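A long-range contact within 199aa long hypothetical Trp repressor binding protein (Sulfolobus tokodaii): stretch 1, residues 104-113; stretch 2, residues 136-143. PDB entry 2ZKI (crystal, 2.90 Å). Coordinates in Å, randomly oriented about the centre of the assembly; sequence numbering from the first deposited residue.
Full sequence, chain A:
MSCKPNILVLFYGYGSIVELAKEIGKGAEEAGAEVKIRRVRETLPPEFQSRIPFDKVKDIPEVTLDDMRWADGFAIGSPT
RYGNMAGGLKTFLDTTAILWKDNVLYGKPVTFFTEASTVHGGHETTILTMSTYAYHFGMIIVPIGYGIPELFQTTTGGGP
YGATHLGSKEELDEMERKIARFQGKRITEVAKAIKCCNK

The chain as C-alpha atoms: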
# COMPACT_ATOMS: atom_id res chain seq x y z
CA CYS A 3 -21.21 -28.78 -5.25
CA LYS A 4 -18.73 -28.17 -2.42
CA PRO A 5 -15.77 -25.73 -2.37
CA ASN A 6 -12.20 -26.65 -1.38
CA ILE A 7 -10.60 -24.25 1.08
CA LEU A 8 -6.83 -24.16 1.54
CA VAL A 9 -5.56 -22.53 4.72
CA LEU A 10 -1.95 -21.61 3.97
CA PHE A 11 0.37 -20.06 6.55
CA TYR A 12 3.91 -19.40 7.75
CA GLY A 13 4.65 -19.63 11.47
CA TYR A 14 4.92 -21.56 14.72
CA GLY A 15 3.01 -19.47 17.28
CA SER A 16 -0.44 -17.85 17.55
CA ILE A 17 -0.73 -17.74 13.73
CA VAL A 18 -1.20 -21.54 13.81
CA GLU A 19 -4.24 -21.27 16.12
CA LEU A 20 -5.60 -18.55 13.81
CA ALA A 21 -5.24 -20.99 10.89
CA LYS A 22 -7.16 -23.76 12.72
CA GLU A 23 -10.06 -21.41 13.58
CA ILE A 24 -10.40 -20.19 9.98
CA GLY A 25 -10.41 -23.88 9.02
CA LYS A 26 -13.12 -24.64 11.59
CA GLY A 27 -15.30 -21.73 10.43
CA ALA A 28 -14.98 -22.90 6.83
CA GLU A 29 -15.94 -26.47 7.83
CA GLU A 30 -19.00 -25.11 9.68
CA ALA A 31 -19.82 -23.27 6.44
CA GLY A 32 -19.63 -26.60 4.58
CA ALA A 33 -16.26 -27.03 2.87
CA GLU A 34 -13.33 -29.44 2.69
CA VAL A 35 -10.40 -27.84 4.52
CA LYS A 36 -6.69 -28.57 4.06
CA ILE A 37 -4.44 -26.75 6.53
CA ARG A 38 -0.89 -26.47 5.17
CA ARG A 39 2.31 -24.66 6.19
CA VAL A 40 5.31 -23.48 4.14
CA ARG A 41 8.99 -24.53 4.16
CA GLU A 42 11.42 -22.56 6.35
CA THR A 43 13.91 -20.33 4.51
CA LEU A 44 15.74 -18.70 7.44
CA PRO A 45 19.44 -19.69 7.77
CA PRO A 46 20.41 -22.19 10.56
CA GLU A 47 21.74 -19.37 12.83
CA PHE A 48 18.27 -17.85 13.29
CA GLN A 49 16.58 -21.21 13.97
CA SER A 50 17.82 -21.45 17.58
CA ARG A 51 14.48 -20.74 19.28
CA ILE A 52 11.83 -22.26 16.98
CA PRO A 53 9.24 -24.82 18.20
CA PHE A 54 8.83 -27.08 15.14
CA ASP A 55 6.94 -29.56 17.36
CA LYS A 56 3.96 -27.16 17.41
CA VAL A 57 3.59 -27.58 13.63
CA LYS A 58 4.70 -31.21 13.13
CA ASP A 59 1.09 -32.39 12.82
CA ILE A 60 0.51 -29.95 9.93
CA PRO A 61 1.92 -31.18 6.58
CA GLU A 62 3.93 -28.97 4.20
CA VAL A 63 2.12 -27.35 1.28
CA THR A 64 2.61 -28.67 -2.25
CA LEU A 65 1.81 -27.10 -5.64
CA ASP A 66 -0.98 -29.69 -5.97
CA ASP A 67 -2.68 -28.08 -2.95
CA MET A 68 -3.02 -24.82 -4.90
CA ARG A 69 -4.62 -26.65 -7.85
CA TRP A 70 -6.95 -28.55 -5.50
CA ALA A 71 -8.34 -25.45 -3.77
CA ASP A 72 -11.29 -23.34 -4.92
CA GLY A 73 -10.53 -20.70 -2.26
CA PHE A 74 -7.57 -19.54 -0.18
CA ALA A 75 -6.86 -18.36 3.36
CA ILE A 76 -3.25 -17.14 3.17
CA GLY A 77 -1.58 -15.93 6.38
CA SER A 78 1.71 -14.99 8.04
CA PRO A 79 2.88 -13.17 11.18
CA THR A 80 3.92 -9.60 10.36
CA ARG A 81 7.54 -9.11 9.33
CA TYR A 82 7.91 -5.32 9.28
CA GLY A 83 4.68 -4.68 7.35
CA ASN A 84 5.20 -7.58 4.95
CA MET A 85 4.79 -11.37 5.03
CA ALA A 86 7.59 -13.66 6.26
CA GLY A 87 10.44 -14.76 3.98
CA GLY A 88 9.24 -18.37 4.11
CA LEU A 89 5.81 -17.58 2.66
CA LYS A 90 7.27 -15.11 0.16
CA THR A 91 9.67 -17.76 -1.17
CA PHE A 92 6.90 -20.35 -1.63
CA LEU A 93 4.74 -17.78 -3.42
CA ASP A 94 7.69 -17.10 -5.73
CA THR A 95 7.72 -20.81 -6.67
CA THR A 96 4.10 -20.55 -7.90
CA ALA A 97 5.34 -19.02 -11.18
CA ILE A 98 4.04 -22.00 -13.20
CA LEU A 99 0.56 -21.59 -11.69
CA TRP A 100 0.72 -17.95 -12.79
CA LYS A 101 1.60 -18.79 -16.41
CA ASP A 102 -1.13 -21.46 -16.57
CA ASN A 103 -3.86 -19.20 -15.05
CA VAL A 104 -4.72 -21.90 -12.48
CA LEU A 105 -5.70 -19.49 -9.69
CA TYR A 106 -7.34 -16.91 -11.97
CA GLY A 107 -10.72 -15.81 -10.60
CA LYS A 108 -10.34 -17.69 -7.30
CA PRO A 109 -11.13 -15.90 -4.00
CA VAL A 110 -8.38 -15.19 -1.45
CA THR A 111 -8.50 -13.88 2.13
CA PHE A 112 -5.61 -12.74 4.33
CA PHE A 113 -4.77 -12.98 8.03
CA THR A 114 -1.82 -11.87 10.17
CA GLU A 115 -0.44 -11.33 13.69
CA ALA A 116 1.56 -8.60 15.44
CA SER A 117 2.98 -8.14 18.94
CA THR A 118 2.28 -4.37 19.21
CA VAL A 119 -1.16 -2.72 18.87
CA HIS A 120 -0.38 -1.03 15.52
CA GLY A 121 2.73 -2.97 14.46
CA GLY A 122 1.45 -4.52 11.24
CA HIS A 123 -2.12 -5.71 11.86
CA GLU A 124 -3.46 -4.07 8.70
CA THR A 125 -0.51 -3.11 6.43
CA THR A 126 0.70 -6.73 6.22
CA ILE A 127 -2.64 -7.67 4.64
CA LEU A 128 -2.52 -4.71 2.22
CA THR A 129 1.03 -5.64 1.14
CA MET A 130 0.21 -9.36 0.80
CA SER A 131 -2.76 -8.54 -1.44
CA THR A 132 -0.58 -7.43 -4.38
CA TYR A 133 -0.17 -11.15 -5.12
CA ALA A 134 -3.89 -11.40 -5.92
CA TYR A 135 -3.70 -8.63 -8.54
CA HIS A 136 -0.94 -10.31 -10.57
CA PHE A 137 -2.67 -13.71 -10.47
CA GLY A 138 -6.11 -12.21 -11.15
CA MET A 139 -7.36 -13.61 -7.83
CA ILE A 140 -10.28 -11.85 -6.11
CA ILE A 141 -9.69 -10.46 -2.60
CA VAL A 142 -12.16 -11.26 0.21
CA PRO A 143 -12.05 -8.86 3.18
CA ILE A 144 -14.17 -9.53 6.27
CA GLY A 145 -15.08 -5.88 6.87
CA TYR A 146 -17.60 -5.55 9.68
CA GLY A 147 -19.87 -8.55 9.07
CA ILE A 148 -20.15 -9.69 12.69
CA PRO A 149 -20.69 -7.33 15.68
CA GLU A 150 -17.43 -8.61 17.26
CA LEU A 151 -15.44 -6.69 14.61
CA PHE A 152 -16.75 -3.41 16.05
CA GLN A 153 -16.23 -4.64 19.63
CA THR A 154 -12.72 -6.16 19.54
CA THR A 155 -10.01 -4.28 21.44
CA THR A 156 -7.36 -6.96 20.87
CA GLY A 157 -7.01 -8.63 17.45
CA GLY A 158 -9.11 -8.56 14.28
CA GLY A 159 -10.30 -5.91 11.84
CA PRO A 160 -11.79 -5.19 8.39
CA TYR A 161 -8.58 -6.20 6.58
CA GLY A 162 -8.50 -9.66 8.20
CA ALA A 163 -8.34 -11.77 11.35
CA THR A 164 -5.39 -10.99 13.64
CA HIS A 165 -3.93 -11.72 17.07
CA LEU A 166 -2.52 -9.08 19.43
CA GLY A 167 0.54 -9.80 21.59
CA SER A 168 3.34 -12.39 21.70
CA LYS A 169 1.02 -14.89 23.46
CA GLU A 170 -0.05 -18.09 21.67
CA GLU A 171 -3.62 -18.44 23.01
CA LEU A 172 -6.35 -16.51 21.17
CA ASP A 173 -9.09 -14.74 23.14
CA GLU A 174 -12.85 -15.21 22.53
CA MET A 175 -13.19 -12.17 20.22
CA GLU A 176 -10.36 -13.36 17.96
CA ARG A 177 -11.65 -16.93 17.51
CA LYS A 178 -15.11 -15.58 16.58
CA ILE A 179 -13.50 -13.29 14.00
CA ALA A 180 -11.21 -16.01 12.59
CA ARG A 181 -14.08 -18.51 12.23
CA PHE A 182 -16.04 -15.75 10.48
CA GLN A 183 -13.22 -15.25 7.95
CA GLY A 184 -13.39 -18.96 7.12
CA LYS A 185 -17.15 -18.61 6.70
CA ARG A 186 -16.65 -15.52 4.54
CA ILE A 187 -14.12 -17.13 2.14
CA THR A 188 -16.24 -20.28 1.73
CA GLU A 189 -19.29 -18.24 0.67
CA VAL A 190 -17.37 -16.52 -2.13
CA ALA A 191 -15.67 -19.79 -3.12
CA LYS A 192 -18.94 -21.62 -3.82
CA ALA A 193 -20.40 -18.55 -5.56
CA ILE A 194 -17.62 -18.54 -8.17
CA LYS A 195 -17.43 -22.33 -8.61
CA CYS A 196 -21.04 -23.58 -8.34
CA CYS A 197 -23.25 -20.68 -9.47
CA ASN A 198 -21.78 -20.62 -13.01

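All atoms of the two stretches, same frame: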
# COMPACT_ATOMS: atom_id res chain seq x y z
N VAL A 104 -4.06 -20.91 -13.34
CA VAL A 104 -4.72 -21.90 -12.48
C VAL A 104 -5.57 -21.23 -11.40
O VAL A 104 -6.70 -21.67 -11.13
CB VAL A 104 -3.70 -22.85 -11.82
CG1 VAL A 104 -4.40 -24.01 -11.13
CG2 VAL A 104 -2.72 -23.36 -12.84
N LEU A 105 -5.04 -20.18 -10.80
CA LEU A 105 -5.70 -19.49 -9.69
C LEU A 105 -6.57 -18.32 -10.14
O LEU A 105 -7.23 -17.67 -9.31
CB LEU A 105 -4.66 -19.01 -8.66
CG LEU A 105 -3.56 -19.97 -8.19
CD1 LEU A 105 -2.63 -19.27 -7.22
CD2 LEU A 105 -4.14 -21.24 -7.57
N TYR A 106 -6.59 -18.05 -11.44
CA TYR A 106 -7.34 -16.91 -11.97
C TYR A 106 -8.83 -16.97 -11.62
O TYR A 106 -9.51 -17.95 -11.93
CB TYR A 106 -7.15 -16.78 -13.48
CG TYR A 106 -7.60 -15.44 -14.02
CD1 TYR A 106 -6.68 -14.42 -14.25
CD2 TYR A 106 -8.95 -15.19 -14.30
CE1 TYR A 106 -7.08 -13.19 -14.74
CE2 TYR A 106 -9.36 -13.96 -14.79
CZ TYR A 106 -8.42 -12.97 -15.01
OH TYR A 106 -8.83 -11.75 -15.50
N GLY A 107 -9.31 -15.92 -10.96
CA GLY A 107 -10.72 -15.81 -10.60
C GLY A 107 -11.08 -16.37 -9.24
O GLY A 107 -12.20 -16.18 -8.75
N LYS A 108 -10.13 -17.07 -8.61
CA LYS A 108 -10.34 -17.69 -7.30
C LYS A 108 -10.28 -16.65 -6.18
O LYS A 108 -9.47 -15.73 -6.23
CB LYS A 108 -9.32 -18.81 -7.05
CG LYS A 108 -9.23 -19.88 -8.14
CD LYS A 108 -10.37 -20.89 -8.08
CE LYS A 108 -10.26 -21.91 -9.21
NZ LYS A 108 -9.01 -22.72 -9.14
N PRO A 109 -11.15 -16.80 -5.16
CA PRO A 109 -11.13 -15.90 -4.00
C PRO A 109 -9.98 -16.17 -3.02
O PRO A 109 -9.60 -17.32 -2.80
CB PRO A 109 -12.48 -16.16 -3.33
CG PRO A 109 -12.78 -17.57 -3.68
CD PRO A 109 -12.22 -17.81 -5.05
N VAL A 110 -9.46 -15.10 -2.43
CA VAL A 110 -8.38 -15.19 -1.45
C VAL A 110 -8.64 -14.23 -0.29
O VAL A 110 -9.06 -13.08 -0.49
CB VAL A 110 -6.97 -14.94 -2.10
CG1 VAL A 110 -6.88 -13.57 -2.77
CG2 VAL A 110 -5.85 -15.13 -1.08
N THR A 111 -8.40 -14.71 0.93
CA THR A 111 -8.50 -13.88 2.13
C THR A 111 -7.19 -13.94 2.93
O THR A 111 -6.48 -14.94 2.89
CB THR A 111 -9.73 -14.26 3.00
OG1 THR A 111 -9.90 -13.29 4.05
CG2 THR A 111 -9.59 -15.65 3.61
N PHE A 112 -6.88 -12.85 3.63
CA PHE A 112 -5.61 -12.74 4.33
C PHE A 112 -5.76 -12.54 5.83
O PHE A 112 -6.69 -11.88 6.30
CB PHE A 112 -4.77 -11.59 3.75
CG PHE A 112 -4.50 -11.72 2.28
CD1 PHE A 112 -5.23 -10.98 1.37
CD2 PHE A 112 -3.51 -12.58 1.82
CE1 PHE A 112 -4.99 -11.09 0.00
CE2 PHE A 112 -3.25 -12.70 0.46
CZ PHE A 112 -3.99 -11.95 -0.45
N PHE A 113 -4.83 -13.12 6.58
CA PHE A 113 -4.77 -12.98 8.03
C PHE A 113 -3.32 -12.85 8.52
O PHE A 113 -2.39 -13.35 7.89
CB PHE A 113 -5.51 -14.12 8.74
CG PHE A 113 -4.93 -15.49 8.49
CD1 PHE A 113 -5.22 -16.18 7.31
CD2 PHE A 113 -4.14 -16.11 9.45
CE1 PHE A 113 -4.71 -17.46 7.09
CE2 PHE A 113 -3.62 -17.39 9.24
CZ PHE A 113 -3.91 -18.06 8.06
N HIS A 136 -1.77 -9.74 -9.51
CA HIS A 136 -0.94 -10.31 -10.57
C HIS A 136 -1.47 -11.66 -11.05
O HIS A 136 -1.32 -12.00 -12.23
CB HIS A 136 0.51 -10.44 -10.10
CG HIS A 136 1.22 -9.12 -9.96
ND1 HIS A 136 2.18 -8.70 -10.85
CD2 HIS A 136 1.09 -8.13 -9.04
CE1 HIS A 136 2.62 -7.51 -10.49
NE2 HIS A 136 1.98 -7.14 -9.39
N PHE A 137 -2.10 -12.40 -10.15
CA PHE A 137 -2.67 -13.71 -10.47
C PHE A 137 -4.12 -13.61 -10.93
O PHE A 137 -4.71 -14.60 -11.38
CB PHE A 137 -2.58 -14.64 -9.25
CG PHE A 137 -1.23 -15.29 -9.08
CD1 PHE A 137 -0.14 -14.57 -8.63
CD2 PHE A 137 -1.07 -16.65 -9.36
CE1 PHE A 137 1.10 -15.17 -8.48
CE2 PHE A 137 0.16 -17.27 -9.20
CZ PHE A 137 1.25 -16.53 -8.76
N GLY A 138 -4.70 -12.42 -10.81
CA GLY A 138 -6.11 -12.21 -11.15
C GLY A 138 -7.07 -12.77 -10.12
O GLY A 138 -8.27 -12.89 -10.38
N MET A 139 -6.55 -13.09 -8.94
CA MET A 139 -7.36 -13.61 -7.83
C MET A 139 -8.18 -12.51 -7.18
O MET A 139 -7.71 -11.38 -7.04
CB MET A 139 -6.46 -14.27 -6.79
CG MET A 139 -5.67 -15.46 -7.31
SD MET A 139 -4.50 -16.10 -6.11
CE MET A 139 -5.59 -16.91 -4.95
N ILE A 140 -9.40 -12.84 -6.77
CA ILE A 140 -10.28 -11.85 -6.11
C ILE A 140 -10.12 -11.84 -4.59
O ILE A 140 -10.12 -12.88 -3.94
CB ILE A 140 -11.77 -12.01 -6.53
CG1 ILE A 140 -12.26 -13.45 -6.32
CG2 ILE A 140 -11.96 -11.59 -7.99
CD1 ILE A 140 -13.77 -13.61 -6.38
N ILE A 141 -9.97 -10.64 -4.03
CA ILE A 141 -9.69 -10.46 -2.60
C ILE A 141 -10.98 -10.43 -1.78
O ILE A 141 -11.92 -9.72 -2.11
CB ILE A 141 -8.89 -9.15 -2.34
CG1 ILE A 141 -7.59 -9.15 -3.15
CG2 ILE A 141 -8.59 -8.98 -0.85
CD1 ILE A 141 -7.05 -7.77 -3.45
N VAL A 142 -11.01 -11.22 -0.70
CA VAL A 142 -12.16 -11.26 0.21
C VAL A 142 -11.79 -10.68 1.58
O VAL A 142 -11.17 -11.36 2.41
CB VAL A 142 -12.74 -12.69 0.35
CG1 VAL A 142 -13.90 -12.72 1.34
CG2 VAL A 142 -13.19 -13.23 -1.00
N PRO A 143 -12.16 -9.42 1.83
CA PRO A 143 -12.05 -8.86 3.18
C PRO A 143 -13.21 -9.33 4.05
O PRO A 143 -14.21 -9.80 3.53
CB PRO A 143 -12.16 -7.34 2.94
CG PRO A 143 -12.19 -7.15 1.45
CD PRO A 143 -12.68 -8.43 0.88

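Two neighbouring parallel β-strands, each entered from a glycine-containing bend, are joined here by a short ladder of backbone hydrogen bonds and sealed by apolar side chains, burying 676 Å² in all.

The ladder follows the register that pairs Pro-109 with Ile-140 and Val-110 with Ile-141. Ile-140 reaches to both sides of Pro-109: its N donates to Lys-108 O (2.9 Å), and its O accepts from Val-110 N (2.8 Å). Val-110 O then receives Val-142 N at 2.7 Å, in a nearly straight bond. Proline has no N-H to give, yet it costs the ladder nothing, because the bonds use the carbonyl before it and the amide after it. Pro-109 CA instead lies 3.2 Å from Ile-140 O, in a CA-H...O contact. Thr-111 adds a side-chain bond, OG1 donating to Val-142 O at 2.8 Å, so that a polar group is satisfied in a buried position.

Before the strands, a type II turn runs from Leu-105 to Lys-108, closed by Lys-108 N to Leu-105 O at 3.0 Å. Gly-107, with phi of 91°, occupies the place in this turn where a CB would be jammed against the preceding carbonyl oxygen; its N donates to Gly-138 O over 3.3 Å. Gly-138 leaves the helix with positive phi, which already favours glycine, and a CB there would point toward stretch 1 and lie 2.4 Å from Tyr-106 CE1, a clash. Without one, the tyrosine ring can pack close, with Gly-138 O over one face.

Side chains fill the space on the two faces of the sheet. On one, Pro-109 CB meets Ile-140 CG1 at 4.0 Å; nearby, Pro-109 CB also lies 3.8 Å from Val-142 CG2. On the other, the branched side chains of Val-110 and Ile-141 approach more loosely, CG1 to CG1 at 4.5 Å, while Phe-112 brings its ring edge to Ile-141, CE1 to CG2 at 4.3 Å. Met-139, whose 88 Å² of covered surface is the largest of any residue here, links strand to turn: its long, unbranched side chain places CE 3.7 Å from Val-110 CB and SD 3.8 Å from Leu-105 CD1. Leu-105 CD1 also touches Phe-137 CD2 at 3.7 Å, extending the apolar packing to the ring of Phe-137.

Lys-108 suits a more open position: its CA-to-CB bond points away from stretch 2, and its NZ donates to Val-104 O at 3.2 Å.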